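Local coordinates for ABC transporter substrate-binding protein-branched chain amino acid transport (Streptococcus pneumoniae, PDB 4GNR) that probably captures branched-chain amino acids for uptake by an ABC transporter, and is seen here holding isoleucine, at residues A209-N214 with V237-A242; K244-Y249 with T339-K344. All blocks are in the same frame, centred on the assembly; numbering follows the deposited sequence. Where two conformers were deposited one is given.

Contact 1 of 2, residues A209-N214 with V237-A242; sequences AGKIVN and VQQATA
Q239 lies against both G210 and K211. Its CB rests on the G210 backbone, 3.8 Å from G210 CA. Because G210 carries no side chain, the two helices come very close: the CA atoms of G210 and A240 are 4.2 Å apart. Beyond CB, a bend at chi2 (-64°) places CD where the amide can lie beside the lysine. Q239 OE1 accepts a hydrogen bond from K211 NZ at 2.8 Å, the ammonium sitting above the carbonyl plane. NE2 bonds to E235 one turn back. K211 runs alongside Q239 in the same direction; its ammonium also bonds to the N207 carbonyl.

On the other flank, the modelled conformer of N214, one of two deposited, has CG anti to its backbone N. From there ND2 donates to A240 O in a nearly straight bond (3.0 Å, 172°), with the oxygen in the amide plane. T241 OG1 donates to the same A240 O at 2.6 Å, in the carbonyl plane on a lone pair, whereas N214 ND2 stands above that plane. In the middle, A240 CA approaches G210 O in a CA-H...O contact of 3.2 Å; on the buried side, toward F236, V213 CG1 meets A240 CB. The chemistry implies a close approach at G210 and A240, gripped by the polar side chains of K211, Q239 and N214, with A240 O taking two side-chain donors just before T241, whose phi is positive (81°).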
loop_
_atom_site.group_PDB
_atom_site.type_symbol
_atom_site.label_atom_id
_atom_site.label_comp_id
_atom_site.label_asym_id
_atom_site.label_seq_id
_atom_site.Cartn_x
_atom_site.Cartn_y
_atom_site.Cartn_z
ATOM N N ALA A 209 0.483 8.940 -11.625
ATOM C CA ALA A 209 1.887 9.196 -11.411
ATOM C C ALA A 209 2.760 8.684 -12.552
ATOM O O ALA A 209 3.705 9.366 -12.939
ATOM C CB ALA A 209 2.333 8.618 -10.071
ATOM N N GLY A 210 2.468 7.503 -13.067
ATOM C CA GLY A 210 3.284 6.980 -14.158
ATOM C C GLY A 210 3.168 7.836 -15.415
ATOM O O GLY A 210 4.155 8.091 -16.117
ATOM N N LYS A 211 1.947 8.270 -15.730
ATOM C CA LYS A 211 1.725 9.163 -16.896
ATOM C C LYS A 211 2.419 10.519 -16.684
ATOM O O LYS A 211 2.947 11.106 -17.622
ATOM C CB LYS A 211 0.235 9.327 -17.162
ATOM C CG LYS A 211 -0.446 8.049 -17.633
ATOM C CD LYS A 211 -1.932 8.257 -17.881
ATOM C CE LYS A 211 -2.688 6.980 -18.255
ATOM N NZ LYS A 211 -2.764 6.019 -17.109
ATOM N N ILE A 212 2.397 11.032 -15.457
ATOM C CA ILE A 212 3.080 12.292 -15.122
ATOM C C ILE A 212 4.589 12.146 -15.382
ATOM O O ILE A 212 5.206 13.022 -15.990
ATOM C CB ILE A 212 2.780 12.716 -13.683
ATOM C CG1 ILE A 212 1.321 13.190 -13.575
ATOM C CG2 ILE A 212 3.771 13.785 -13.220
ATOM C CD1 ILE A 212 0.818 13.294 -12.163
ATOM N N VAL A 213 5.178 11.052 -14.908
ATOM C CA VAL A 213 6.606 10.809 -15.144
ATOM C C VAL A 213 6.889 10.749 -16.655
ATOM O O VAL A 213 7.826 11.352 -17.162
ATOM C CB VAL A 213 7.049 9.510 -14.455
ATOM C CG1 VAL A 213 8.444 9.117 -14.923
ATOM C CG2 VAL A 213 7.004 9.714 -12.936
ATOM N N ASN A 214 6.020 10.027 -17.343
ATOM C CA ASN A 214 6.125 9.853 -18.778
ATOM C C ASN A 214 6.167 11.176 -19.540
ATOM O O ASN A 214 6.993 11.408 -20.434
ATOM C CB ASN A 214 4.916 9.080 -19.265
ATOM C CG ASN A 214 4.976 8.847 -20.731
ATOM O OD1 ASN A 214 4.385 9.601 -21.483
ATOM N ND2 ASN A 214 5.832 7.935 -21.160
ATOM N N VAL A 237 5.760 1.449 -13.573
ATOM C CA VAL A 237 6.848 1.449 -14.549
ATOM C C VAL A 237 6.288 1.336 -15.976
ATOM O O VAL A 237 6.760 2.016 -16.895
ATOM C CB VAL A 237 7.882 0.346 -14.250
ATOM C CG1 VAL A 237 8.955 0.313 -15.357
ATOM C CG2 VAL A 237 8.525 0.561 -12.874
ATOM N N GLN A 238 5.282 0.496 -16.167
ATOM C CA GLN A 238 4.662 0.349 -17.495
ATOM C C GLN A 238 4.063 1.679 -17.979
ATOM O O GLN A 238 4.163 2.033 -19.156
ATOM C CB GLN A 238 3.604 -0.737 -17.492
ATOM C CG GLN A 238 4.219 -2.116 -17.511
ATOM C CD GLN A 238 3.230 -3.227 -17.234
ATOM O OE1 GLN A 238 2.021 -2.998 -17.153
ATOM N NE2 GLN A 238 3.742 -4.439 -17.055
ATOM N N GLN A 239 3.416 2.411 -17.084
ATOM C CA GLN A 239 2.797 3.718 -17.393
ATOM C C GLN A 239 3.886 4.766 -17.689
ATOM O O GLN A 239 3.773 5.561 -18.630
ATOM C CB GLN A 239 1.853 4.168 -16.267
ATOM C CG GLN A 239 0.622 3.262 -16.080
ATOM C CD GLN A 239 -0.287 3.265 -17.274
ATOM O OE1 GLN A 239 -0.622 4.322 -17.794
ATOM N NE2 GLN A 239 -0.731 2.089 -17.692
ATOM N N ALA A 240 4.955 4.754 -16.903
ATOM C CA ALA A 240 6.045 5.708 -17.114
ATOM C C ALA A 240 6.894 5.428 -18.359
ATOM O O ALA A 240 7.323 6.351 -19.056
ATOM C CB ALA A 240 6.987 5.700 -15.906
ATOM N N THR A 241 7.012 4.128 -18.611
ATOM C CA THR A 241 7.868 3.436 -19.579
ATOM C C THR A 241 9.230 3.362 -18.868
ATOM O O THR A 241 9.690 4.300 -18.202
ATOM C CB THR A 241 8.003 4.045 -20.968
ATOM O OG1 THR A 241 8.763 5.270 -20.961
ATOM C CG2 THR A 241 6.645 4.221 -21.605
ATOM N N ALA A 242 9.861 2.206 -18.983
ATOM C CA ALA A 242 11.156 1.979 -18.304
ATOM C C ALA A 242 12.187 3.049 -18.629
ATOM O O ALA A 242 12.911 3.525 -17.777
ATOM C CB ALA A 242 11.703 0.602 -18.612
#

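Contact 2 of 2, residues K244-Y249 with T339-K344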
loop_
_atom_site.group_PDB
_atom_site.type_symbol
_atom_site.label_atom_id
_atom_site.label_comp_id
_atom_site.label_asym_id
_atom_site.label_seq_id
_atom_site.Cartn_x
_atom_site.Cartn_y
_atom_site.Cartn_z
ATOM N N LYS A 244 11.846 6.379 -19.284
ATOM C CA LYS A 244 11.603 7.601 -18.502
ATOM C C LYS A 244 11.550 7.404 -17.003
ATOM O O LYS A 244 11.532 8.375 -16.224
ATOM C CB LYS A 244 10.330 8.256 -18.988
ATOM C CG LYS A 244 10.498 8.746 -20.415
ATOM C CD LYS A 244 9.225 9.330 -20.952
ATOM C CE LYS A 244 9.400 10.020 -22.294
ATOM N NZ LYS A 244 9.924 9.174 -23.391
ATOM N N ALA A 245 11.509 6.145 -16.586
ATOM C CA ALA A 245 11.463 5.878 -15.143
ATOM C C ALA A 245 12.872 5.926 -14.520
ATOM O O ALA A 245 13.390 4.943 -13.966
ATOM C CB ALA A 245 10.745 4.564 -14.880
ATOM N N SER A 246 13.455 7.119 -14.621
ATOM C CA SER A 246 14.787 7.407 -14.091
ATOM C C SER A 246 14.708 8.621 -13.192
ATOM O O SER A 246 13.832 9.465 -13.338
ATOM C CB SER A 246 15.822 7.585 -15.193
ATOM O OG SER A 246 15.977 6.351 -15.881
ATOM N N ASN A 247 15.609 8.669 -12.232
ATOM C CA ASN A 247 15.645 9.731 -11.226
ATOM C C ASN A 247 14.278 9.761 -10.479
ATOM O O ASN A 247 13.699 10.811 -10.219
ATOM C CB ASN A 247 15.999 11.059 -11.865
ATOM C CG ASN A 247 16.938 11.888 -11.014
ATOM O OD1 ASN A 247 17.503 11.393 -10.032
ATOM N ND2 ASN A 247 17.179 13.129 -11.428
ATOM N N ILE A 248 13.800 8.562 -10.164
ATOM C CA ILE A 248 12.550 8.341 -9.434
ATOM C C ILE A 248 12.894 7.816 -8.032
ATOM O O ILE A 248 13.759 6.958 -7.876
ATOM C CB ILE A 248 11.621 7.316 -10.137
ATOM C CG1 ILE A 248 11.373 7.654 -11.605
ATOM C CG2 ILE A 248 10.318 7.141 -9.383
ATOM C CD1 ILE A 248 10.768 9.000 -11.877
ATOM N N TYR A 249 12.213 8.352 -7.030
ATOM C CA TYR A 249 12.404 7.945 -5.638
ATOM C C TYR A 249 11.037 7.731 -5.033
ATOM O O TYR A 249 10.141 8.534 -5.287
ATOM C CB TYR A 249 13.148 9.028 -4.855
ATOM C CG TYR A 249 14.515 9.314 -5.429
ATOM C CD1 TYR A 249 14.659 10.193 -6.502
ATOM C CD2 TYR A 249 15.647 8.704 -4.920
ATOM C CE1 TYR A 249 15.892 10.438 -7.078
ATOM C CE2 TYR A 249 16.898 8.954 -5.461
ATOM C CZ TYR A 249 17.018 9.825 -6.541
ATOM O OH TYR A 249 18.258 10.083 -7.104
ATOM N N THR A 339 15.440 4.004 -4.838
ATOM C CA THR A 339 16.055 4.763 -5.931
ATOM C C THR A 339 15.852 3.920 -7.204
ATOM O O THR A 339 16.313 2.776 -7.273
ATOM C CB THR A 339 17.558 4.943 -5.728
ATOM O OG1 THR A 339 17.785 5.756 -4.574
ATOM C CG2 THR A 339 18.206 5.631 -6.954
ATOM N N MET A 340 15.185 4.505 -8.194
ATOM C CA MET A 340 14.882 3.834 -9.446
ATOM C C MET A 340 15.464 4.541 -10.664
ATOM O O MET A 340 15.325 5.755 -10.820
ATOM C CB MET A 340 13.346 3.711 -9.607
ATOM C CG MET A 340 12.874 3.254 -10.994
ATOM S SD MET A 340 11.073 3.082 -11.138
ATOM C CE MET A 340 10.799 1.556 -10.233
ATOM N N ASN A 341 16.101 3.747 -11.523
ATOM C CA ASN A 341 16.662 4.219 -12.799
ATOM C C ASN A 341 16.360 3.147 -13.842
ATOM O O ASN A 341 16.469 1.957 -13.573
ATOM C CB ASN A 341 18.142 4.569 -12.729
ATOM C CG ASN A 341 18.371 5.846 -11.986
ATOM O OD1 ASN A 341 17.895 6.899 -12.403
ATOM N ND2 ASN A 341 19.114 5.779 -10.889
ATOM N N ASN A 342 15.971 3.603 -15.025
ATOM C CA ASN A 342 15.622 2.723 -16.144
ATOM C C ASN A 342 14.522 1.718 -15.719
ATOM O O ASN A 342 14.478 0.581 -16.194
ATOM C CB ASN A 342 16.872 2.002 -16.671
ATOM C CG ASN A 342 16.656 1.334 -18.026
ATOM O OD1 ASN A 342 15.817 1.757 -18.821
ATOM N ND2 ASN A 342 17.472 0.328 -18.319
ATOM N N GLY A 343 13.645 2.151 -14.810
ATOM C CA GLY A 343 12.537 1.321 -14.324
ATOM C C GLY A 343 12.880 0.214 -13.353
ATOM O O GLY A 343 12.043 -0.640 -13.071
ATOM N N LYS A 344 14.105 0.248 -12.840
ATOM C CA LYS A 344 14.579 -0.751 -11.888
ATOM C C LYS A 344 15.059 -0.100 -10.615
ATOM O O LYS A 344 15.704 0.941 -10.619
ATOM C CB LYS A 344 15.741 -1.547 -12.469
ATOM C CG LYS A 344 15.405 -2.237 -13.768
ATOM C CD LYS A 344 16.632 -2.907 -14.360
ATOM C CE LYS A 344 16.339 -3.545 -15.712
ATOM N NZ LYS A 344 17.567 -4.155 -16.307
HETATM O O HOH W 1 19.259 8.217 -9.277
#
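I248 and M340 form an antiparallel hydrogen-bonded pair and Y249 and T339 the adjoining non-hydrogen-bonded pair, while N247 and I248 together face M340 in a G1 bulge. M340 N donates to I248 O at 2.9 Å, and the return bond from I248 N to M340 O is longer, 3.3 Å. The bulge is consistent with the positive phi of N247 (58°).

Past the bulge, side chains and turn backbone take over. N341 has CG anti to its carbonyl carbon (chi1 -73°), and its OD1 receives the N247 N-H at 2.9 Å, the donor standing above the amide carbonyl plane. ND2 of the same amide donates to a water that also bonds to Y249 OH, and to E346, so both ends of the amide are anchored. S246 OG accepts from N342 N. A245 is the centre of an inverse gamma turn, and A245 O accepts from G343 N at 2.9 Å. N342 and G343 are the middle residues of a type I' turn running from N341 to K344.

Apolar contacts occupy the face bearing I248 and M340, whose CB atoms lie 4.0 Å apart. M340 CG, anti to the backbone N (chi1 169°), lies 3.5 Å from A245 O, while SD lies beside A245 CB. On the opposite face Y249 and T339 run side by side, with T339 OG1 3.4 Å from Y249 CE2.

The arrangement is that of a G1 bulge beside a type I' hairpin: strand 335-341 joins the sheet antiparallel to 248-252, and 344-351 pairs antiparallel with it at the edge, making the sheet of this lobe of the periplasmic binding protein fold mixed.

Contacts 1 and 2 adjoin, their centres about 10 Å apart, and follow in series along the chain: segment 237-242 closes contact 1 and, after one intervening residue, 244-249 opens contact 2, leading into strand 248-252. They meet directly where V237 CG2 packs 3.6 Å from M340 CE and where V213 CG1 lies 3.4 Å from K244 O. F236 of helix 234-240 touches V213, I248 and M340, joining both contacts in one apolar layer. Neither contact lines the isoleucine pocket: G210 lies about 13 Å from the bound isoleucine and the I248 side chain about 14 Å from it. Pocket residues nevertheless flank these elements in sequence, Y205 just before helix 206-218 and D229 and G230 shortly before helix 234-240.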